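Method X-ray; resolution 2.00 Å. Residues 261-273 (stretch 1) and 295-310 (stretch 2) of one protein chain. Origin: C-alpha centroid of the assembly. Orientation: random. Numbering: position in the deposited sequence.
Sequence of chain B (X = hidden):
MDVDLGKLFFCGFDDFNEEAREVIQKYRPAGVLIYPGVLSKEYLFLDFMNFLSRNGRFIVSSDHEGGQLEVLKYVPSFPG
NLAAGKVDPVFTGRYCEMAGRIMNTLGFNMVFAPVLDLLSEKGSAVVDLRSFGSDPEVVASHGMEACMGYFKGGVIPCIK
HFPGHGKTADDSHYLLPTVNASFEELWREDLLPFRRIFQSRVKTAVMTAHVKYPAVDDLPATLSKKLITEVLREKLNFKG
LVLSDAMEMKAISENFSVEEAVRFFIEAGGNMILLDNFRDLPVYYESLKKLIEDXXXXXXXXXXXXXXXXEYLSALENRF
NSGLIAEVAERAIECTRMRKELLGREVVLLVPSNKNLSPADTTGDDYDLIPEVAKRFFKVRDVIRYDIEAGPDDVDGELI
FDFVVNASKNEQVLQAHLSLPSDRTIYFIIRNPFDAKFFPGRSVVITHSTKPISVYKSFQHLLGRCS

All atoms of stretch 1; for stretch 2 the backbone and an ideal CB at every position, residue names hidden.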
ATOM      1  N   ALA B 261       5.856 -12.900 -35.662  1.00 21.91           N
ATOM      2  CA  ALA B 261       6.266 -12.704 -34.262  1.00 18.74           C
ATOM      3  C   ALA B 261       6.215 -14.006 -33.469  1.00 19.24           C
ATOM      4  O   ALA B 261       7.179 -14.382 -32.782  1.00 17.02           O
ATOM      5  CB  ALA B 261       5.398 -11.655 -33.603  1.00 13.63           C
ATOM      6  N   VAL B 262       5.096 -14.711 -33.582  1.00 15.39           N
ATOM      7  CA  VAL B 262       4.940 -15.983 -32.887  1.00 18.06           C
ATOM      8  C   VAL B 262       5.968 -17.026 -33.336  1.00 20.36           C
ATOM      9  O   VAL B 262       6.646 -17.651 -32.472  1.00 18.44           O
ATOM     10  CB  VAL B 262       3.515 -16.508 -33.046  1.00 18.65           C
ATOM     11  CG1 VAL B 262       3.384 -17.912 -32.485  1.00 15.17           C
ATOM     12  CG2 VAL B 262       2.560 -15.554 -32.313  1.00 18.29           C
ATOM     13  N   ARG B 263       6.073 -17.212 -34.665  1.00 22.24           N
ATOM     14  CA  ARG B 263       6.991 -18.199 -35.254  1.00 23.00           C
ATOM     15  C   ARG B 263       8.418 -17.904 -34.846  1.00 20.86           C
ATOM     16  O   ARG B 263       9.122 -18.765 -34.335  1.00 20.63           O
ATOM     17  CB  ARG B 263       6.950 -18.209 -36.795  1.00 32.00           C
ATOM     18  CG  ARG B 263       7.696 -19.435 -37.399  1.00 28.37           C
ATOM     19  CD  ARG B 263       7.977 -19.352 -38.926  1.00 35.25           C
ATOM     20  NE  ARG B 263       6.990 -18.541 -39.634  1.00 42.06           N
ATOM     21  CZ  ARG B 263       7.214 -17.297 -40.065  1.00 41.87           C
ATOM     22  NH1 ARG B 263       8.419 -16.714 -39.907  1.00 30.48           N
ATOM     23  NH2 ARG B 263       6.231 -16.639 -40.677  1.00 39.53           N
ATOM     24  N   PHE B 264       8.851 -16.677 -35.108  1.00 17.69           N
ATOM     25  CA  PHE B 264      10.236 -16.325 -34.846  1.00 21.18           C
ATOM     26  C   PHE B 264      10.528 -16.495 -33.343  1.00 19.45           C
ATOM     27  O   PHE B 264      11.516 -17.129 -32.976  1.00 15.85           O
ATOM     28  CB  PHE B 264      10.549 -14.897 -35.292  1.00 14.87           C
ATOM     29  CG  PHE B 264      10.809 -14.746 -36.781  1.00 21.80           C
ATOM     30  CD1 PHE B 264      11.523 -15.706 -37.473  1.00 20.10           C
ATOM     31  CD2 PHE B 264      10.324 -13.626 -37.480  1.00 19.34           C
ATOM     32  CE1 PHE B 264      11.776 -15.555 -38.843  1.00 20.22           C
ATOM     33  CE2 PHE B 264      10.548 -13.469 -38.838  1.00 20.05           C
ATOM     34  CZ  PHE B 264      11.295 -14.435 -39.533  1.00 18.61           C
ATOM     35  N   PHE B 265       9.669 -15.942 -32.482  1.00 15.53           N
ATOM     36  CA  PHE B 265       9.956 -16.001 -31.054  1.00 15.28           C
ATOM     37  C   PHE B 265      10.085 -17.445 -30.563  1.00 15.06           C
ATOM     38  O   PHE B 265      11.044 -17.790 -29.868  1.00 13.62           O
ATOM     39  CB  PHE B 265       8.876 -15.263 -30.267  1.00 13.93           C
ATOM     40  CG  PHE B 265       9.003 -15.408 -28.776  1.00 13.46           C
ATOM     41  CD1 PHE B 265       9.926 -14.656 -28.060  1.00  9.30           C
ATOM     42  CD2 PHE B 265       8.202 -16.315 -28.088  1.00 13.78           C
ATOM     43  CE1 PHE B 265      10.024 -14.800 -26.670  1.00 12.17           C
ATOM     44  CE2 PHE B 265       8.298 -16.451 -26.696  1.00 11.80           C
ATOM     45  CZ  PHE B 265       9.203 -15.694 -25.991  1.00 11.26           C
ATOM     46  N   ILE B 266       9.144 -18.302 -30.924  1.00 15.60           N
ATOM     47  CA  ILE B 266       9.202 -19.656 -30.374  1.00 17.31           C
ATOM     48  C   ILE B 266      10.336 -20.473 -31.002  1.00 17.44           C
ATOM     49  O   ILE B 266      11.088 -21.180 -30.307  1.00 20.02           O
ATOM     50  CB  ILE B 266       7.852 -20.365 -30.539  1.00 17.02           C
ATOM     51  CG1 ILE B 266       6.807 -19.670 -29.651  1.00 19.24           C
ATOM     52  CG2 ILE B 266       7.951 -21.821 -30.089  1.00 15.89           C
ATOM     53  CD1 ILE B 266       7.131 -19.729 -28.154  1.00 15.89           C
ATOM     54  N   GLU B 267      10.487 -20.337 -32.313  1.00 18.36           N
ATOM     55  CA  GLU B 267      11.581 -20.999 -33.009  1.00 20.56           C
ATOM     56  C   GLU B 267      12.935 -20.479 -32.501  1.00 22.74           C
ATOM     57  O   GLU B 267      13.950 -21.178 -32.633  1.00 25.22           O
ATOM     58  CB  GLU B 267      11.426 -20.832 -34.516  1.00 21.88           C
ATOM     59  CG  GLU B 267      10.378 -21.787 -35.080  1.00 22.57           C
ATOM     60  CD  GLU B 267      10.783 -23.257 -34.900  1.00 28.27           C
ATOM     61  OE1 GLU B 267      11.918 -23.615 -35.286  1.00 32.29           O
ATOM     62  OE2 GLU B 267       9.985 -24.054 -34.361  1.00 28.78           O
ATOM     63  N   ALA B 268      12.949 -19.234 -31.999  1.00 17.79           N
ATOM     64  CA  ALA B 268      14.152 -18.592 -31.455  1.00 16.02           C
ATOM     65  C   ALA B 268      14.562 -19.140 -30.101  1.00 15.56           C
ATOM     66  O   ALA B 268      15.687 -18.925 -29.646  1.00 17.59           O
ATOM     67  CB  ALA B 268      13.985 -17.094 -31.381  1.00 16.04           C
ATOM     68  N   GLY B 269      13.656 -19.841 -29.440  1.00 16.56           N
ATOM     69  CA  GLY B 269      13.990 -20.392 -28.142  1.00 13.22           C
ATOM     70  C   GLY B 269      13.213 -19.703 -27.052  1.00 11.51           C
ATOM     71  O   GLY B 269      13.432 -19.964 -25.896  1.00 13.02           O
ATOM     72  N   GLY B 270      12.284 -18.837 -27.429  1.00 13.33           N
ATOM     73  CA  GLY B 270      11.403 -18.234 -26.446  1.00 16.60           C
ATOM     74  C   GLY B 270      10.364 -19.179 -25.833  1.00 15.45           C
ATOM     75  O   GLY B 270       9.948 -20.155 -26.459  1.00 20.32           O
ATOM     76  N   ASN B 271       9.928 -18.892 -24.605  1.00 12.74           N
ATOM     77  CA  ASN B 271       8.936 -19.720 -23.944  1.00 13.84           C
ATOM     78  C   ASN B 271       7.561 -19.063 -23.813  1.00 13.47           C
ATOM     79  O   ASN B 271       6.547 -19.674 -24.117  1.00 14.88           O
ATOM     80  CB  ASN B 271       9.398 -20.106 -22.552  1.00 14.49           C
ATOM     81  CG  ASN B 271      10.715 -20.815 -22.546  1.00 16.42           C
ATOM     82  OD1 ASN B 271      11.593 -20.475 -21.735  1.00 17.66           O
ATOM     83  ND2 ASN B 271      10.858 -21.838 -23.401  1.00 16.45           N
ATOM     84  N   MET B 272       7.502 -17.840 -23.301  1.00 12.73           N
ATOM     85  CA  MET B 272       6.199 -17.229 -23.124  1.00  9.91           C
ATOM     86  C   MET B 272       6.060 -15.967 -23.907  1.00  8.98           C
ATOM     87  O   MET B 272       6.859 -15.043 -23.767  1.00  7.73           O
ATOM     88  CB  MET B 272       5.903 -16.918 -21.648  1.00 11.18           C
ATOM     89  CG  MET B 272       5.721 -18.130 -20.785  1.00 11.84           C
ATOM     90  SD  MET B 272       5.078 -17.782 -19.122  1.00 16.39           S
ATOM     91  CE  MET B 272       3.316 -17.715 -19.467  1.00 13.84           C
ATOM     92  N   ILE B 273       4.984 -15.906 -24.675  1.00  9.33           N
ATOM     93  CA  ILE B 273       4.645 -14.695 -25.409  1.00 11.34           C
ATOM     94  C   ILE B 273       3.852 -13.709 -24.539  1.00 14.43           C
ATOM     95  O   ILE B 273       2.780 -14.049 -24.063  1.00 11.90           O
ATOM     96  CB  ILE B 273       3.870 -15.057 -26.653  1.00 10.90           C
ATOM     97  CG1 ILE B 273       4.818 -15.874 -27.544  1.00 10.74           C
ATOM     98  CG2 ILE B 273       3.352 -13.798 -27.301  1.00 10.04           C
ATOM     99  CD1 ILE B 273       4.186 -16.575 -28.719  1.00 11.16           C
ATOM    100  N   UNK B 295       3.472 -27.294 -39.170  1.00 30.28           N
ATOM    101  CA  UNK B 295       4.865 -27.629 -38.938  1.00 28.67           C
ATOM    102  C   UNK B 295       5.860 -26.467 -38.956  1.00 33.01           C
ATOM    103  O   UNK B 295       7.075 -26.699 -38.877  1.00 36.84           O
ATOM    104  CB  UNK B 295       5.295 -28.652 -39.991  1.00 28.67           C
ATOM    105  N   UNK B 296       5.377 -25.227 -39.080  1.00 30.34           N
ATOM    106  CA  UNK B 296       6.282 -24.069 -39.095  1.00 28.90           C
ATOM    107  C   UNK B 296       6.935 -23.823 -37.723  1.00 30.54           C
ATOM    108  O   UNK B 296       7.838 -22.989 -37.606  1.00 32.63           O
ATOM    109  CB  UNK B 296       5.517 -22.818 -39.533  1.00 28.90           C
ATOM    110  N   UNK B 297       6.468 -24.557 -36.705  1.00 29.00           N
ATOM    111  CA  UNK B 297       7.016 -24.549 -35.356  1.00 23.38           C
ATOM    112  C   UNK B 297       7.242 -25.986 -34.925  1.00 26.43           C
ATOM    113  O   UNK B 297       6.312 -26.800 -34.975  1.00 30.05           O
ATOM    114  CB  UNK B 297       6.090 -23.820 -34.380  1.00 23.38           C
ATOM    115  N   UNK B 298       8.481 -26.309 -34.546  1.00 25.28           N
ATOM    116  CA  UNK B 298       8.828 -27.642 -34.053  1.00 29.68           C
ATOM    117  C   UNK B 298       8.075 -27.969 -32.752  1.00 28.65           C
ATOM    118  O   UNK B 298       8.062 -27.155 -31.817  1.00 27.87           O
ATOM    119  CB  UNK B 298      10.338 -27.742 -33.827  1.00 29.68           C
ATOM    120  N   UNK B 299       7.476 -29.157 -32.680  1.00 30.57           N
ATOM    121  CA  UNK B 299       6.725 -29.566 -31.494  1.00 28.72           C
ATOM    122  C   UNK B 299       7.616 -29.613 -30.265  1.00 31.95           C
ATOM    123  O   UNK B 299       7.180 -29.265 -29.164  1.00 29.88           O
ATOM    124  CB  UNK B 299       6.074 -30.932 -31.719  1.00 28.72           C
ATOM    125  N   UNK B 300       8.857 -30.071 -30.457  1.00 36.34           N
ATOM    126  CA  UNK B 300       9.802 -30.215 -29.358  1.00 32.23           C
ATOM    127  C   UNK B 300       9.971 -28.926 -28.564  1.00 32.93           C
ATOM    128  O   UNK B 300      10.112 -28.945 -27.334  1.00 32.82           O
ATOM    129  CB  UNK B 300      11.160 -30.672 -29.895  1.00 32.23           C
ATOM    130  N   UNK B 301       9.930 -27.802 -29.276  1.00 27.75           N
ATOM    131  CA  UNK B 301      10.129 -26.498 -28.667  1.00 23.76           C
ATOM    132  C   UNK B 301       8.913 -26.088 -27.825  1.00 25.24           C
ATOM    133  O   UNK B 301       9.067 -25.616 -26.687  1.00 25.95           O
ATOM    134  CB  UNK B 301      10.405 -25.450 -29.747  1.00 23.76           C
ATOM    135  N   UNK B 302       7.720 -26.284 -28.378  1.00 19.45           N
ATOM    136  CA  UNK B 302       6.486 -26.006 -27.650  1.00 24.04           C
ATOM    137  C   UNK B 302       6.446 -26.832 -26.393  1.00 22.94           C
ATOM    138  O   UNK B 302       6.122 -26.314 -25.330  1.00 20.98           O
ATOM    139  CB  UNK B 302       5.256 -26.288 -28.515  1.00 24.04           C
ATOM    140  N   UNK B 303       6.819 -28.107 -26.514  1.00 26.65           N
ATOM    141  CA  UNK B 303       6.861 -29.031 -25.378  1.00 26.65           C
ATOM    142  C   UNK B 303       7.888 -28.657 -24.292  1.00 28.07           C
ATOM    143  O   UNK B 303       7.605 -28.778 -23.087  1.00 28.42           O
ATOM    144  CB  UNK B 303       7.168 -30.439 -25.892  1.00 26.65           C
ATOM    145  N   UNK B 304       9.092 -28.253 -24.705  1.00 27.25           N
ATOM    146  CA  UNK B 304      10.125 -27.848 -23.747  1.00 26.69           C
ATOM    147  C   UNK B 304       9.660 -26.607 -23.018  1.00 24.35           C
ATOM    148  O   UNK B 304       9.858 -26.465 -21.813  1.00 26.01           O
ATOM    149  CB  UNK B 304      11.464 -27.594 -24.443  1.00 26.69           C
ATOM    150  N   UNK B 305       9.051 -25.707 -23.783  1.00 22.71           N
ATOM    151  CA  UNK B 305       8.454 -24.497 -23.254  1.00 21.55           C
ATOM    152  C   UNK B 305       7.391 -24.790 -22.182  1.00 19.45           C
ATOM    153  O   UNK B 305       7.457 -24.259 -21.070  1.00 20.86           O
ATOM    154  CB  UNK B 305       7.837 -23.688 -24.397  1.00 21.55           C
ATOM    155  N   UNK B 306       6.422 -25.636 -22.521  1.00 20.77           N
ATOM    156  CA  UNK B 306       5.395 -26.045 -21.579  1.00 20.54           C
ATOM    157  C   UNK B 306       6.020 -26.645 -20.320  1.00 22.83           C
ATOM    158  O   UNK B 306       5.565 -26.378 -19.191  1.00 22.04           O
ATOM    159  CB  UNK B 306       4.444 -27.050 -22.233  1.00 20.54           C
ATOM    160  N   UNK B 307       7.078 -27.439 -20.506  1.00 25.40           N
ATOM    161  CA  UNK B 307       7.763 -28.041 -19.358  1.00 26.66           C
ATOM    162  C   UNK B 307       8.335 -26.957 -18.427  1.00 26.51           C
ATOM    163  O   UNK B 307       8.163 -27.004 -17.188  1.00 26.09           O
ATOM    164  CB  UNK B 307       8.881 -28.969 -19.837  1.00 26.66           C
ATOM    165  N   UNK B 308       8.979 -25.959 -19.039  1.00 22.33           N
ATOM    166  CA  UNK B 308       9.552 -24.859 -18.280  1.00 21.62           C
ATOM    167  C   UNK B 308       8.463 -24.085 -17.495  1.00 21.23           C
ATOM    168  O   UNK B 308       8.598 -23.855 -16.283  1.00 18.41           O
ATOM    169  CB  UNK B 308      10.300 -23.915 -19.223  1.00 21.62           C
ATOM    170  N   UNK B 309       7.382 -23.710 -18.181  1.00 19.12           N
ATOM    171  CA  UNK B 309       6.325 -22.987 -17.508  1.00 20.21           C
ATOM    172  C   UNK B 309       5.762 -23.784 -16.337  1.00 21.28           C
ATOM    173  O   UNK B 309       5.545 -23.237 -15.252  1.00 23.59           O
ATOM    174  CB  UNK B 309       5.211 -22.642 -18.498  1.00 20.21           C
ATOM    175  N   UNK B 310       5.564 -25.082 -16.537  1.00 23.51           N
ATOM    176  CA  UNK B 310       5.047 -25.927 -15.453  1.00 22.73           C
ATOM    177  C   UNK B 310       6.020 -25.978 -14.275  1.00 26.39           C
ATOM    178  O   UNK B 310       5.617 -25.905 -13.109  1.00 29.94           O
ATOM    179  CB  UNK B 310       4.776 -27.343 -15.966  1.00 22.73           C
TER

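Position 295 lies out of reach of stretch 1, but its phi of 73° favours glycine, and Gly295 is found. At 296 the CB points sideways, 4.3 Å from Arg263 CD; small or polar residues would suit, and the residue is Ser296, whose carbonyl O packs 3.6 Å from Arg263 CG.

Position 297 has an extended backbone, and its CB lies 5.1 Å from Ile266 CG2, with Val262 and the stem of Arg263 within reach of a longer chain. A branched or long aliphatic residue is expected. Ile297 places CG2 3.9 Å from Ile266 CG2 and CD1 4.2 Å from Val262 CG1, so both of its branches meet the helix of stretch 1.

At 298, right before a helix, the backbone N already faces a carboxylate: N donates to Glu267 OE2 at 2.7 Å. This bond asks nothing of the side chain, and the sideways CB leaves the choice wide, with N-cap formers such as Ser, Thr, Asp or Asn plausible. The residue is Glu298.

Positions 299 and 300 meet nothing of stretch 1; they are Arg299 and Gly300.

Position 301 points toward stretch 1, its CB 4.8 Å from Glu267 OE2 and 4.4 Å from Ile266 O. A long basic chain, Lys or Arg, would answer the carboxylate, although Gln could also reach. Lys301 runs its CD past Ile266 O at 3.8 Å and forms a salt bridge with Glu267; the modelled 2.4 Å between Lys301 NZ and Glu267 OE1 is too short to be taken literally.

At 302 the CB is 5.4 Å from Ile266 CG2, favouring a modest aliphatic residue, here Val302. Positions 303 and 304 make no contact and tolerate many residues; they are Glu303 and Arg304.

Position 305 points toward stretch 1. Its CB is 3.7 Å from Asn271 ND2, so a small residue fits; Ser, or perhaps Thr, would also offer an acceptor to the amide, whereas Ala would fill the space without one. Ser305 OG accepts from Asn271 ND2 at 2.9 Å and donates to Lys301 O, also at 2.9 Å, linking the loop to the helix.

Positions 306 and 307 do not touch stretch 1, and are Ile306 and Lys307. At 308 the CB points toward Asn271, 4.5 Å from OD1; polar or aliphatic chains could serve, and Ile308 brings CD1 3.5 Å from Asn271 OD1. At 309 the CB lies 4.9 Å from Met272 SD, inviting an aliphatic residue; Val309 packs CG2 3.7 Å from Met272 CG. Position 310 is out of reach and holds Asp310.

Stretch 2 (295-310) GSIERGKVERSIKIVD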
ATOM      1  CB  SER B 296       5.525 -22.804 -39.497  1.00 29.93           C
ATOM      2  OG  SER B 296       4.641 -23.059 -40.564  1.00 30.43           O
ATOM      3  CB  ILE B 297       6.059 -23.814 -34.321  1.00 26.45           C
ATOM      4  CG1 ILE B 297       6.084 -22.292 -34.550  1.00 25.56           C
ATOM      5  CG2 ILE B 297       6.454 -24.105 -32.853  1.00 21.43           C
ATOM      6  CD1 ILE B 297       5.261 -21.479 -33.533  1.00 22.72           C
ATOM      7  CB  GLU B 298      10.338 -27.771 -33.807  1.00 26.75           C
ATOM      8  CG  GLU B 298      10.772 -29.222 -33.610  1.00 33.72           C
ATOM      9  CD  GLU B 298      12.169 -29.369 -33.029  1.00 39.01           C
ATOM     10  OE1 GLU B 298      12.853 -28.343 -32.808  1.00 34.31           O
ATOM     11  OE2 GLU B 298      12.577 -30.526 -32.768  1.00 47.48           O
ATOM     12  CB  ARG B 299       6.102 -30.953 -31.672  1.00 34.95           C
ATOM     13  CG  ARG B 299       5.233 -31.385 -30.493  1.00 38.35           C
ATOM     14  CD  ARG B 299       4.805 -32.845 -30.615  1.00 50.96           C
ATOM     15  NE  ARG B 299       5.832 -33.719 -30.019  1.00 50.95           N
ATOM     16  CZ  ARG B 299       5.849 -35.046 -30.116  1.00 58.55           C
ATOM     17  NH1 ARG B 299       4.900 -35.683 -30.795  1.00 63.95           N
ATOM     18  NH2 ARG B 299       6.821 -35.732 -29.533  1.00 62.80           N
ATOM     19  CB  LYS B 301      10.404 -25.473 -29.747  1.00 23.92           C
ATOM     20  CG  LYS B 301      11.751 -25.679 -30.347  1.00 25.48           C
ATOM     21  CD  LYS B 301      12.008 -24.718 -31.474  1.00 21.55           C
ATOM     22  CE  LYS B 301      13.291 -25.107 -32.186  1.00 22.66           C
ATOM     23  NZ  LYS B 301      13.143 -24.693 -33.578  1.00 26.69           N
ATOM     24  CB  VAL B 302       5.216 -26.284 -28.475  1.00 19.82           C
ATOM     25  CG1 VAL B 302       3.989 -26.025 -27.633  1.00 23.47           C
ATOM     26  CG2 VAL B 302       5.173 -25.401 -29.686  1.00 17.66           C
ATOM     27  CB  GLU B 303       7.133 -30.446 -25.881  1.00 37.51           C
ATOM     28  CG  GLU B 303       7.058 -31.519 -24.801  1.00 44.15           C
ATOM     29  CD  GLU B 303       7.635 -32.847 -25.263  1.00 57.58           C
ATOM     30  OE1 GLU B 303       7.991 -32.964 -26.471  1.00 59.77           O
ATOM     31  OE2 GLU B 303       7.732 -33.767 -24.414  1.00 62.56           O
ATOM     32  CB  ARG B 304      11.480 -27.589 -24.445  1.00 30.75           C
ATOM     33  CG  ARG B 304      12.180 -28.877 -24.919  1.00 34.86           C
ATOM     34  CD  ARG B 304      13.669 -28.715 -25.258  1.00 41.20           C
ATOM     35  NE  ARG B 304      13.944 -27.893 -26.441  1.00 43.93           N
ATOM     36  CZ  ARG B 304      13.956 -28.354 -27.700  1.00 43.97           C
ATOM     37  NH1 ARG B 304      13.662 -29.632 -27.958  1.00 40.76           N
ATOM     38  NH2 ARG B 304      14.230 -27.527 -28.714  1.00 36.97           N
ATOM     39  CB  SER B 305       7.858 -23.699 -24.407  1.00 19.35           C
ATOM     40  OG  SER B 305       8.899 -23.109 -25.179  1.00 22.28           O
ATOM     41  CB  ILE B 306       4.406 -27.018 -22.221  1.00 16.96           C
ATOM     42  CG1 ILE B 306       3.530 -26.254 -23.213  1.00 20.01           C
ATOM     43  CG2 ILE B 306       3.556 -27.689 -21.166  1.00 19.54           C
ATOM     44  CD1 ILE B 306       2.479 -27.094 -23.901  1.00 24.60           C
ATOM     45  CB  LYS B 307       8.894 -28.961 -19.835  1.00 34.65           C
ATOM     46  CG  LYS B 307       9.643 -29.674 -18.714  1.00 33.57           C
ATOM     47  CD  LYS B 307      10.509 -30.807 -19.252  1.00 40.24           C
ATOM     48  CE  LYS B 307      11.610 -31.187 -18.254  1.00 43.47           C
ATOM     49  NZ  LYS B 307      11.175 -30.978 -16.826  1.00 44.33           N
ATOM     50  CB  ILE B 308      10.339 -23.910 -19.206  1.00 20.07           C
ATOM     51  CG1 ILE B 308      11.565 -24.621 -19.768  1.00 21.80           C
ATOM     52  CG2 ILE B 308      10.792 -22.678 -18.467  1.00 20.31           C
ATOM     53  CD1 ILE B 308      12.399 -23.764 -20.676  1.00 22.30           C
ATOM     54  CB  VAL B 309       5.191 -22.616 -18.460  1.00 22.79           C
ATOM     55  CG1 VAL B 309       3.977 -22.102 -17.659  1.00 23.14           C
ATOM     56  CG2 VAL B 309       5.665 -21.587 -19.443  1.00 15.94           C
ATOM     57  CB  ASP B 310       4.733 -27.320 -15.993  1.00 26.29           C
ATOM     58  CG  ASP B 310       3.350 -27.389 -16.617  1.00 30.90           C
ATOM     59  OD1 ASP B 310       2.546 -26.455 -16.375  1.00 27.50           O
ATOM     60  OD2 ASP B 310       3.080 -28.336 -17.391  1.00 31.58           O
TER
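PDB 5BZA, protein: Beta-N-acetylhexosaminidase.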